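AvrL567-A (Melampsora lini, PDB 2OPC) is an avirulence protein of the flax rust fungus, probably recognised inside the plant cell by matching flax resistance proteins, and binds a cobalt ion in the crystal. Local coordinates at residues A[18-24]-A[35-41]; A[63-67]-A[102-108]; A[43-48]-A[84-90]. All coordinates share one frame; numbering follows the deposited sequence.

Contact 1 (A[18-24]-A[35-41]); sequences FYRSPTA and KWDNEQM
An offset aromatic stack joins the end of strand 16-19 to the end of strand 32-36, where the two sheets of the chain meet: the rings of F18 and W36 lie 19° from parallel. F18 CE2 sits over the centre of one indole face, 3.3 Å from W36 CE2; M41 CB lies over the opposite face, nearer the rim. CG of F18 stands anti to its own N (chi1 -179°), which carries the ring across to the indole face. The indole N-H is used: W36 NE1 donates to Y19 O at 2.9 Å with an angle of 161°, the acceptor lying in the ring plane, and this fixes the rotation of the indole. R20 CD rests 3.8 Å from W36 CZ2, its guanidinium plane steeply inclined to the ring. M41 SD lies 3.3 Å from R20 C, against the backbone, and P22 CD packs on the same sulfur at 3.9 Å. One water accepts from W36 N and donates to P22 O and A24 O, tying the type I turn S21-A24 to the strand end. F18 also touches P44, I119 and I121, consistent with a core aromatic between two facing sheets of a beta sandwich.

Contact 2 (A[63-67]-A[102-108]); sequences IAHSS and IEGFHLF
S66 makes both direct hydrogen bonds between 63-67 and 102-108. Its backbone N donates to F105 O at 2.8 Å with an angle of 163°, and its OG donates to L107 O at 2.7 Å; both donors stand above the plane of the carbonyl they use. OG reaches the second carbonyl because it sits between its own N and carbonyl carbon (chi1 59°). The two bonds hold the 3-10 turn 104-106 against the loop, and a water adds a bridge by donating to both A64 O and H106 O.

Two CH-pi contacts accompany the bonds. S66 CB lies almost on the normal of the F108 ring, 3.6 Å from its centroid, so one serine serves a carbonyl with its hydroxyl and an aromatic face with its methylene. I63 CD1 sits over one face of the H106 imidazole, 3.6 Å from H106 CD2, and F105 CE2 over the opposite face. The imidazole is further anchored from within its own segment, ND1 of H106 accepting from E103 N at 3.0 Å.

H65, F105 and H106 form an aromatic cluster of obliquely set rings. F105 CD2 lies over the centre of the H65 ring, 3.6 Å from H65 CE1, with the planes 48° apart.

Two apolar pairs add to this: I63 CD1 meets I102 CD1, and A64 CB touches F108 CZ at 4.0 Å. Around the contact, I63 reaches L77 of strand 75-81 and I121 of strand 118-125, the F108 ring meets that of Y118 and has a cation-pi contact with K120, and H65 touches R75, which sets the two loops beside one end of the four-stranded sheet.

Contact 3 (A[43-48]-A[84-90]); sequences MPLFKW and MDQHWAQ
M43 meets Q90 through its sulfur: SD lies 3.5 Å from Q90 CG, the two chains crossing at a slant, and it is the sulfur, not the methyl, that comes close to Q90 CG and OE1. P44 stays back from 84-90 and turns to V34 and L77. L45 runs beside Q90, its CD2 branch 3.6 Å from Q90 CG, while L45 O meets the rim of the W88 indole near its plane.

F46 forms the pairing that defines the contact. F46 N donates to A89 O at 2.8 Å and A89 N returns the bond to F46 O at 2.9 Å. This is a single antiparallel bridge of the hydrogen-bonded kind, by which the loop 84-90 lines one edge of strand 44-48, an outermost strand of the three-stranded sheet, its other edge pairing with strand 32-36. The F46 side chain turns away from the loop toward V32, V34 and V80, between the sheets, although A89 O still touches the edge of its ring.

K47 lays its aliphatic chain over one face of the W88 indole. CD stands directly above the five-membered ring, 3.9 Å from its centroid, and CB is 3.8 Å from W88 CE3. With CG anti to N (chi1 -159°) and the remainder extended, the chain passes M84 O, 3.4 Å from CG, and brings CE beside D85 O; K35 makes a cation-pi contact with the same indole.

W48 N donates to M84 O at 2.8 Å, and its indole NE1 is bonded to G51 O.

How the contacts relate
Contacts 1 and 3 share the three-stranded sheet: K35 O and L45 N, 2.8 Å apart, probably hydrogen-bond, as do D37 N and M43 O, so the strand that offers W36 to contact 1 is the neighbour of the one that contact 3 edges. Contact 2 adjoins contact 1 through R20 and W36, which pack on I102, R20 also on L107; R20 NH1 lies 3.6 Å from I102 CG2. It touches contact 3 loosely, I102 CD1 lying 4.3 Å from P44 CD. Centres of contacts 2 and 3 are 21 Å apart, on opposite sides of the chain's centre. The cobalt ion, held by C60 and H62, lies about 9 Å from the I63 side chain and about 12 Å from that of F46.

Contact 1 (A[18-24]-A[35-41])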
# COMPACT_ATOMS: atom_id res chain seq x y z
N PHE A 18 1.76 7.30 -1.66
CA PHE A 18 3.05 6.61 -1.67
C PHE A 18 3.66 6.88 -3.05
O PHE A 18 3.16 6.40 -4.07
CB PHE A 18 2.81 5.11 -1.39
CG PHE A 18 4.08 4.26 -1.36
CD1 PHE A 18 5.20 4.71 -0.69
CD2 PHE A 18 4.11 3.02 -2.01
CE1 PHE A 18 6.33 3.92 -0.62
CE2 PHE A 18 5.29 2.22 -1.96
CZ PHE A 18 6.38 2.72 -1.25
N TYR A 19 4.73 7.68 -3.03
CA TYR A 19 5.31 8.19 -4.26
C TYR A 19 6.20 7.19 -5.01
O TYR A 19 6.86 6.38 -4.40
CB TYR A 19 6.07 9.50 -3.97
CG TYR A 19 5.11 10.66 -3.84
CD1 TYR A 19 4.72 11.37 -4.96
CD2 TYR A 19 4.54 10.99 -2.62
CE1 TYR A 19 3.80 12.44 -4.87
CE2 TYR A 19 3.62 12.06 -2.50
CZ TYR A 19 3.25 12.75 -3.64
OH TYR A 19 2.35 13.80 -3.56
N ARG A 20 6.18 7.25 -6.35
CA ARG A 20 7.00 6.38 -7.21
C ARG A 20 8.40 6.94 -7.33
O ARG A 20 8.90 7.21 -8.40
CB ARG A 20 6.35 6.25 -8.56
CG ARG A 20 4.98 5.56 -8.48
CD ARG A 20 5.17 4.18 -9.00
NE ARG A 20 5.32 4.14 -10.45
CZ ARG A 20 5.31 3.02 -11.19
NH1 ARG A 20 5.16 1.85 -10.49
NH2 ARG A 20 5.45 3.07 -12.57
N SER A 21 9.01 7.08 -6.16
CA SER A 21 10.47 7.29 -6.03
C SER A 21 10.98 6.04 -5.34
O SER A 21 10.39 5.62 -4.36
CB SER A 21 10.69 8.47 -5.10
OG SER A 21 12.03 8.49 -4.63
N PRO A 22 12.05 5.43 -5.84
CA PRO A 22 12.44 4.12 -5.33
C PRO A 22 12.76 4.09 -3.85
O PRO A 22 12.66 3.02 -3.25
CB PRO A 22 13.67 3.75 -6.16
CG PRO A 22 13.38 4.41 -7.49
CD PRO A 22 12.83 5.78 -7.05
N THR A 23 13.11 5.23 -3.27
CA THR A 23 13.52 5.29 -1.86
C THR A 23 12.37 5.72 -0.96
O THR A 23 12.55 5.90 0.26
CB THR A 23 14.72 6.26 -1.70
OG1 THR A 23 14.38 7.55 -2.21
CG2 THR A 23 15.97 5.74 -2.45
N ALA A 24 11.17 5.88 -1.51
CA ALA A 24 10.02 6.34 -0.70
C ALA A 24 9.65 5.35 0.38
O ALA A 24 9.76 4.14 0.16
CB ALA A 24 8.80 6.60 -1.59
N LYS A 35 7.56 0.03 1.79
CA LYS A 35 8.65 0.47 0.91
C LYS A 35 8.42 -0.17 -0.46
O LYS A 35 7.51 -0.98 -0.61
CB LYS A 35 10.04 0.06 1.46
CG LYS A 35 10.29 -1.45 1.39
CD LYS A 35 11.71 -1.78 1.79
CE LYS A 35 11.96 -3.29 1.63
NZ LYS A 35 13.41 -3.61 1.91
N TRP A 36 9.24 0.19 -1.44
CA TRP A 36 9.14 -0.47 -2.73
C TRP A 36 9.97 -1.73 -2.78
O TRP A 36 11.01 -1.84 -2.14
CB TRP A 36 9.60 0.48 -3.86
CG TRP A 36 8.64 1.59 -4.13
CD1 TRP A 36 8.82 2.94 -3.89
CD2 TRP A 36 7.38 1.45 -4.76
NE1 TRP A 36 7.72 3.65 -4.28
CE2 TRP A 36 6.82 2.76 -4.84
CE3 TRP A 36 6.65 0.35 -5.25
CZ2 TRP A 36 5.57 2.99 -5.43
CZ3 TRP A 36 5.40 0.58 -5.82
CH2 TRP A 36 4.86 1.90 -5.89
N ASP A 37 9.55 -2.65 -3.66
CA ASP A 37 10.27 -3.91 -3.79
C ASP A 37 11.66 -3.74 -4.32
O ASP A 37 12.60 -4.39 -3.83
CB ASP A 37 9.44 -4.93 -4.61
CG ASP A 37 9.05 -4.43 -6.02
OD1 ASP A 37 9.01 -3.23 -6.31
OD2 ASP A 37 8.79 -5.31 -6.87
N ASN A 38 11.79 -2.86 -5.30
CA ASN A 38 13.08 -2.54 -5.95
C ASN A 38 12.92 -1.30 -6.83
O ASN A 38 11.87 -0.63 -6.82
CB ASN A 38 13.61 -3.75 -6.75
CG ASN A 38 12.61 -4.23 -7.76
OD1 ASN A 38 12.05 -3.46 -8.53
ND2 ASN A 38 12.34 -5.55 -7.74
N GLU A 39 13.97 -0.95 -7.56
CA GLU A 39 13.95 0.30 -8.31
C GLU A 39 12.91 0.35 -9.41
O GLU A 39 12.51 1.38 -9.84
CB GLU A 39 15.34 0.66 -8.86
CG GLU A 39 15.73 -0.07 -10.10
CD GLU A 39 16.54 0.78 -11.10
OE1 GLU A 39 17.33 1.58 -10.61
OE2 GLU A 39 16.36 0.63 -12.32
N GLN A 40 12.43 -0.82 -9.79
CA GLN A 40 11.37 -0.93 -10.75
C GLN A 40 9.97 -0.59 -10.16
O GLN A 40 9.06 -0.26 -10.84
CB GLN A 40 11.42 -2.33 -11.42
CG GLN A 40 12.86 -2.89 -11.73
CD GLN A 40 12.99 -4.44 -11.81
OE1 GLN A 40 11.98 -5.18 -11.84
NE2 GLN A 40 14.24 -4.93 -11.85
N MET A 41 9.86 -0.64 -8.84
CA MET A 41 8.67 -0.20 -8.16
C MET A 41 7.41 -0.91 -8.61
O MET A 41 6.42 -0.31 -8.84
CB MET A 41 8.50 1.32 -8.24
CG MET A 41 9.63 2.08 -7.55
SD MET A 41 9.50 3.84 -7.75
CE MET A 41 10.00 3.98 -9.45
O HOH W 1 11.27 2.26 -0.99

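Contact 2 (A[63-67]-A[102-108])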
# COMPACT_ATOMS: atom_id res chain seq x y z
N ILE A 63 -6.38 0.12 -2.29
CA ILE A 63 -5.68 0.97 -3.25
C ILE A 63 -6.72 1.65 -4.15
O ILE A 63 -7.68 1.01 -4.58
CB ILE A 63 -4.67 0.15 -4.10
CG1 ILE A 63 -3.85 1.06 -5.03
CG2 ILE A 63 -5.34 -0.97 -4.88
CD1 ILE A 63 -2.54 0.43 -5.47
N ALA A 64 -6.52 2.94 -4.40
CA ALA A 64 -7.44 3.69 -5.27
C ALA A 64 -7.07 3.47 -6.73
O ALA A 64 -5.92 3.17 -7.06
CB ALA A 64 -7.36 5.15 -4.96
N HIS A 65 -8.06 3.65 -7.60
CA HIS A 65 -7.85 3.72 -9.04
C HIS A 65 -7.97 5.17 -9.51
O HIS A 65 -8.83 5.92 -9.02
CB HIS A 65 -8.89 2.84 -9.77
CG HIS A 65 -8.57 1.37 -9.69
ND1 HIS A 65 -9.09 0.45 -10.58
CD2 HIS A 65 -7.76 0.68 -8.85
CE1 HIS A 65 -8.62 -0.75 -10.26
NE2 HIS A 65 -7.81 -0.63 -9.23
N SER A 66 -7.11 5.55 -10.46
CA SER A 66 -7.10 6.91 -11.01
C SER A 66 -7.83 6.98 -12.34
O SER A 66 -8.12 8.07 -12.81
CB SER A 66 -5.68 7.42 -11.21
OG SER A 66 -5.02 6.54 -12.09
N SER A 67 -8.09 5.84 -12.97
CA SER A 67 -8.82 5.82 -14.25
C SER A 67 -9.64 4.53 -14.30
O SER A 67 -9.41 3.62 -13.47
CB SER A 67 -7.87 5.91 -15.46
OG SER A 67 -6.97 4.80 -15.48
N ILE A 102 1.73 -2.83 -9.65
CA ILE A 102 1.24 -1.50 -9.93
C ILE A 102 1.10 -1.27 -11.44
O ILE A 102 2.01 -1.60 -12.22
CB ILE A 102 2.17 -0.46 -9.23
CG1 ILE A 102 2.17 -0.72 -7.71
CG2 ILE A 102 1.80 1.03 -9.60
CD1 ILE A 102 0.77 -0.72 -7.03
N GLU A 103 -0.06 -0.76 -11.82
CA GLU A 103 -0.41 -0.48 -13.19
C GLU A 103 -0.76 0.98 -13.38
O GLU A 103 -0.91 1.75 -12.40
CB GLU A 103 -1.68 -1.29 -13.55
CG GLU A 103 -1.59 -2.78 -13.33
CD GLU A 103 -1.09 -3.50 -14.56
OE1 GLU A 103 -1.19 -4.75 -14.61
OE2 GLU A 103 -0.62 -2.83 -15.50
N GLY A 104 -0.92 1.41 -14.63
CA GLY A 104 -1.21 2.80 -14.86
C GLY A 104 -2.45 3.30 -14.16
O GLY A 104 -2.50 4.47 -13.76
N PHE A 105 -3.46 2.44 -14.02
CA PHE A 105 -4.73 2.88 -13.45
C PHE A 105 -4.65 3.00 -11.91
O PHE A 105 -5.64 3.35 -11.29
CB PHE A 105 -5.89 1.97 -13.87
CG PHE A 105 -5.67 0.51 -13.60
CD1 PHE A 105 -5.30 -0.34 -14.65
CD2 PHE A 105 -5.79 -0.03 -12.31
CE1 PHE A 105 -5.09 -1.71 -14.42
CE2 PHE A 105 -5.59 -1.40 -12.07
CZ PHE A 105 -5.26 -2.24 -13.13
N HIS A 106 -3.47 2.75 -11.33
CA HIS A 106 -3.25 3.04 -9.91
C HIS A 106 -2.52 4.37 -9.73
O HIS A 106 -2.40 4.84 -8.60
CB HIS A 106 -2.31 2.01 -9.29
CG HIS A 106 -2.86 0.63 -9.26
ND1 HIS A 106 -2.16 -0.47 -9.71
CD2 HIS A 106 -4.04 0.16 -8.78
CE1 HIS A 106 -2.90 -1.55 -9.53
NE2 HIS A 106 -4.04 -1.20 -8.97
N LEU A 107 -2.02 4.95 -10.82
CA LEU A 107 -1.09 6.08 -10.70
C LEU A 107 -1.78 7.42 -10.83
O LEU A 107 -2.56 7.63 -11.76
CB LEU A 107 0.00 5.99 -11.79
CG LEU A 107 0.88 4.75 -11.67
CD1 LEU A 107 1.74 4.60 -12.92
CD2 LEU A 107 1.77 4.82 -10.40
N PHE A 108 -1.47 8.28 -9.86
CA PHE A 108 -1.99 9.67 -9.83
C PHE A 108 -0.81 10.58 -10.13
O PHE A 108 0.30 10.35 -9.65
CB PHE A 108 -2.54 9.99 -8.45
CG PHE A 108 -3.82 9.26 -8.13
CD1 PHE A 108 -5.07 9.86 -8.37
CD2 PHE A 108 -3.78 7.95 -7.63
CE1 PHE A 108 -6.25 9.17 -8.14
CE2 PHE A 108 -4.96 7.24 -7.38
CZ PHE A 108 -6.21 7.86 -7.61
O HOH W 2 -3.52 4.23 -6.19

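Contact 3 (A[43-48]-A[84-90])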
# COMPACT_ATOMS: atom_id res chain seq x y z
N MET A 43 5.79 -3.31 -6.89
CA MET A 43 4.83 -3.57 -5.81
C MET A 43 5.37 -3.04 -4.50
O MET A 43 6.58 -3.04 -4.27
CB MET A 43 4.56 -5.05 -5.65
CG MET A 43 5.76 -5.81 -5.15
SD MET A 43 5.47 -7.57 -4.97
CE MET A 43 5.42 -8.03 -6.68
N PRO A 44 4.45 -2.64 -3.61
CA PRO A 44 4.87 -2.29 -2.26
C PRO A 44 5.15 -3.52 -1.43
O PRO A 44 4.57 -4.57 -1.66
CB PRO A 44 3.65 -1.58 -1.68
CG PRO A 44 2.49 -2.14 -2.43
CD PRO A 44 2.99 -2.49 -3.81
N LEU A 45 6.06 -3.38 -0.47
CA LEU A 45 6.34 -4.38 0.56
C LEU A 45 6.01 -3.78 1.92
O LEU A 45 6.11 -2.56 2.08
CB LEU A 45 7.82 -4.83 0.56
CG LEU A 45 8.29 -5.44 -0.77
CD1 LEU A 45 9.74 -5.82 -0.68
CD2 LEU A 45 7.48 -6.68 -1.23
N PHE A 46 5.65 -4.64 2.89
CA PHE A 46 5.05 -4.21 4.15
C PHE A 46 5.77 -4.86 5.31
O PHE A 46 6.25 -5.97 5.23
CB PHE A 46 3.59 -4.64 4.17
CG PHE A 46 2.81 -4.06 3.06
CD1 PHE A 46 2.23 -2.78 3.17
CD2 PHE A 46 2.58 -4.80 1.90
CE1 PHE A 46 1.49 -2.24 2.13
CE2 PHE A 46 1.86 -4.26 0.81
CZ PHE A 46 1.28 -2.98 0.94
N LYS A 47 5.84 -4.13 6.42
CA LYS A 47 6.36 -4.67 7.67
C LYS A 47 5.60 -4.11 8.87
O LYS A 47 5.44 -2.89 9.00
CB LYS A 47 7.85 -4.38 7.81
CG LYS A 47 8.58 -5.29 8.78
CD LYS A 47 10.07 -5.35 8.48
CE LYS A 47 10.87 -5.70 9.72
NZ LYS A 47 12.33 -5.78 9.43
N TRP A 48 5.13 -5.00 9.74
CA TRP A 48 4.35 -4.60 10.90
C TRP A 48 5.23 -3.94 11.95
O TRP A 48 6.25 -4.52 12.35
CB TRP A 48 3.73 -5.86 11.52
CG TRP A 48 2.88 -5.57 12.72
CD1 TRP A 48 3.28 -5.65 14.04
CD2 TRP A 48 1.50 -5.16 12.74
NE1 TRP A 48 2.23 -5.32 14.85
CE2 TRP A 48 1.13 -5.01 14.08
CE3 TRP A 48 0.53 -4.94 11.74
CZ2 TRP A 48 -0.15 -4.64 14.47
CZ3 TRP A 48 -0.74 -4.58 12.11
CH2 TRP A 48 -1.08 -4.42 13.47
N MET A 84 3.88 -10.13 10.27
CA MET A 84 4.87 -9.61 9.33
C MET A 84 5.84 -8.65 10.02
O MET A 84 6.20 -7.59 9.47
CB MET A 84 4.14 -8.88 8.17
CG MET A 84 3.35 -9.84 7.32
SD MET A 84 2.43 -8.90 6.10
CE MET A 84 1.87 -10.20 5.01
N ASP A 85 6.31 -9.02 11.19
CA ASP A 85 7.11 -8.10 12.00
C ASP A 85 8.62 -8.30 11.87
O ASP A 85 9.39 -7.41 12.30
CB ASP A 85 6.70 -8.20 13.49
CG ASP A 85 6.72 -9.63 14.06
OD1 ASP A 85 6.87 -10.57 13.27
OD2 ASP A 85 6.53 -9.80 15.29
N GLN A 86 9.06 -9.42 11.29
CA GLN A 86 10.50 -9.72 11.21
C GLN A 86 11.09 -9.54 9.83
O GLN A 86 12.31 -9.37 9.69
CB GLN A 86 10.76 -11.16 11.67
CG GLN A 86 10.41 -11.38 13.15
CD GLN A 86 11.43 -10.79 14.14
OE1 GLN A 86 12.45 -10.18 13.77
NE2 GLN A 86 11.17 -11.01 15.43
N HIS A 87 10.24 -9.61 8.80
CA HIS A 87 10.73 -9.59 7.43
C HIS A 87 9.74 -8.80 6.61
O HIS A 87 8.54 -8.89 6.84
CB HIS A 87 10.82 -11.01 6.84
CG HIS A 87 11.87 -11.83 7.52
ND1 HIS A 87 13.21 -11.57 7.37
CD2 HIS A 87 11.78 -12.83 8.42
CE1 HIS A 87 13.90 -12.41 8.13
NE2 HIS A 87 13.05 -13.18 8.79
N TRP A 88 10.23 -8.01 5.67
CA TRP A 88 9.32 -7.32 4.75
C TRP A 88 8.58 -8.35 3.89
O TRP A 88 9.15 -9.36 3.48
CB TRP A 88 10.13 -6.43 3.82
CG TRP A 88 10.76 -5.28 4.47
CD1 TRP A 88 12.04 -5.19 4.99
CD2 TRP A 88 10.15 -4.00 4.64
NE1 TRP A 88 12.24 -3.91 5.46
CE2 TRP A 88 11.10 -3.16 5.28
CE3 TRP A 88 8.91 -3.46 4.31
CZ2 TRP A 88 10.81 -1.79 5.56
CZ3 TRP A 88 8.62 -2.15 4.63
CH2 TRP A 88 9.56 -1.33 5.22
N ALA A 89 7.30 -8.10 3.65
CA ALA A 89 6.46 -9.08 2.94
C ALA A 89 5.61 -8.43 1.88
O ALA A 89 5.16 -7.29 2.05
CB ALA A 89 5.53 -9.80 3.95
N GLN A 90 5.28 -9.17 0.82
CA GLN A 90 4.27 -8.72 -0.11
C GLN A 90 2.91 -8.92 0.55
O GLN A 90 2.74 -9.77 1.44
CB GLN A 90 4.29 -9.62 -1.35
CG GLN A 90 5.56 -9.61 -2.11
CD GLN A 90 5.58 -10.66 -3.19
OE1 GLN A 90 4.59 -10.83 -3.90
NE2 GLN A 90 6.71 -11.36 -3.31